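Local atomic coordinates of SusD-like carbohydrate binding protein (Bacteroides vulgatus, PDB entry 3LEW), a protein that probably binds carbohydrate at the cell outer membrane, as a member of the SusD family of nutrient-binding proteins. Residues Val193-Ala196 / Lys197-Asp201. Numbering follows the deposited sequence.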
# COMPACT_ATOMS: atom_id res chain seq x y z
N VAL A 193 -21.34 -4.31 -14.12
CA VAL A 193 -20.77 -3.01 -14.42
C VAL A 193 -20.82 -2.15 -13.17
O VAL A 193 -21.89 -1.72 -12.74
CB VAL A 193 -21.52 -2.31 -15.59
CG1 VAL A 193 -20.87 -0.95 -15.91
CG2 VAL A 193 -21.53 -3.19 -16.82
N ARG A 194 -19.65 -1.91 -12.56
CA ARG A 194 -19.56 -1.00 -11.42
C ARG A 194 -19.57 0.43 -11.97
O ARG A 194 -19.17 0.67 -13.12
CB ARG A 194 -18.26 -1.21 -10.62
CG ARG A 194 -17.00 -1.03 -11.41
CD ARG A 194 -15.79 -1.16 -10.48
NE ARG A 194 -14.56 -1.18 -11.25
CZ ARG A 194 -13.37 -0.77 -10.81
NH1 ARG A 194 -13.21 -0.27 -9.59
NH2 ARG A 194 -12.33 -0.81 -11.64
N ASP A 195 -20.01 1.37 -11.16
CA ASP A 195 -20.13 2.77 -11.58
C ASP A 195 -19.15 3.74 -10.93
O ASP A 195 -19.24 4.95 -11.18
CB ASP A 195 -21.55 3.29 -11.36
CG ASP A 195 -22.01 3.16 -9.90
OD1 ASP A 195 -21.18 3.18 -8.97
OD2 ASP A 195 -23.22 2.97 -9.71
N ALA A 196 -18.18 3.22 -10.17
CA ALA A 196 -17.20 4.04 -9.52
C ALA A 196 -15.97 3.23 -9.18
O ALA A 196 -16.06 2.01 -8.99
CB ALA A 196 -17.82 4.76 -8.25
N LYS A 197 -14.82 3.90 -9.15
CA LYS A 197 -13.52 3.23 -9.02
C LYS A 197 -13.25 2.61 -7.66
O LYS A 197 -12.32 1.82 -7.54
CB LYS A 197 -12.35 4.13 -9.39
CG LYS A 197 -12.24 4.37 -10.86
CD LYS A 197 -11.68 3.13 -11.59
CE LYS A 197 -11.39 3.46 -13.05
NZ LYS A 197 -10.20 4.33 -13.19
N HIS A 198 -14.03 2.96 -6.63
CA HIS A 198 -13.84 2.31 -5.30
C HIS A 198 -14.64 1.01 -5.20
O HIS A 198 -14.42 0.21 -4.27
CB HIS A 198 -14.24 3.26 -4.14
CG HIS A 198 -15.68 3.68 -4.16
ND1 HIS A 198 -16.18 4.59 -5.07
CD2 HIS A 198 -16.71 3.33 -3.36
CE1 HIS A 198 -17.48 4.76 -4.84
NE2 HIS A 198 -17.82 4.00 -3.81
N LYS A 199 -15.59 0.80 -6.12
CA LYS A 199 -16.46 -0.37 -6.08
C LYS A 199 -15.71 -1.59 -6.62
O LYS A 199 -14.86 -1.48 -7.49
CB LYS A 199 -17.71 -0.14 -6.94
CG LYS A 199 -18.65 0.90 -6.39
CD LYS A 199 -19.30 0.37 -5.09
CE LYS A 199 -20.79 0.65 -4.99
NZ LYS A 199 -21.52 -0.41 -4.19
N ILE A 200 -15.97 -2.74 -6.03
CA ILE A 200 -15.30 -3.98 -6.40
C ILE A 200 -16.08 -4.71 -7.49
O ILE A 200 -17.23 -5.11 -7.30
CB ILE A 200 -15.15 -4.90 -5.13
CG1 ILE A 200 -14.37 -4.18 -4.04
CG2 ILE A 200 -14.56 -6.25 -5.52
CD1 ILE A 200 -14.24 -5.00 -2.77
N ASP A 201 -15.47 -4.93 -8.64
CA ASP A 201 -16.04 -5.73 -9.71
C ASP A 201 -15.11 -6.92 -9.97
O ASP A 201 -14.21 -7.20 -9.16
CB ASP A 201 -16.32 -4.91 -10.99
CG ASP A 201 -15.06 -4.42 -11.67
OD1 ASP A 201 -13.95 -4.66 -11.12
OD2 ASP A 201 -15.18 -3.73 -12.74
O HOH W 1 -17.46 -3.33 -14.01
O HOH W 2 -13.17 -2.40 -14.01
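Arg194 and Asp201 form a salt bridge across a loop, where the arginine side chain folds back over the residues that follow it. Arg194 NE meets Asp201 OD2 at 3.0 Å, but the bond is weak, bent to 125° at the hydrogen, with guanidinium and carboxylate planes 52° apart. Asp201 OD1 lies over one guanidinium face. Two waters bridge the pair: one accepts from Arg194 N and donates to Asp201 OD2, the other, in the guanidinium plane, accepts from Arg194 NH2 and donates to Asp201 OD2 at 2.7 Å. A second salt bridge leads out of the loop, from Lys199 NZ to Glu23 OE2.

Side-chain-to-backbone bonds follow: Arg194 NH1 donates to Lys199 O at 2.9 Å, in the carbonyl plane though tilted from the guanidinium plane; NH2 goes on to Ile255 O. With chi1 at 59°, CG sits between the backbone N and carbonyl carbon, and the chain then runs extended into the loop. An alanine here would probably leave Lys199 O and Asp201 OD2 without their arginine partner and open a gap beside Lys199 and Asp201.

These residues lie in the loop between helix 170-187 and helix 202-215: Ala196 to Lys199 form a type I beta turn, closed by Lys199 N to Ala196 O at 3.1 Å, and Asp201 is the N-cap, OD1 accepting from Val204 N.

In the apolar packing, Arg194 CB meets Lys199 CB at 3.9 Å, while Ala196 CB touches His198 CE1 at 3.4 Å.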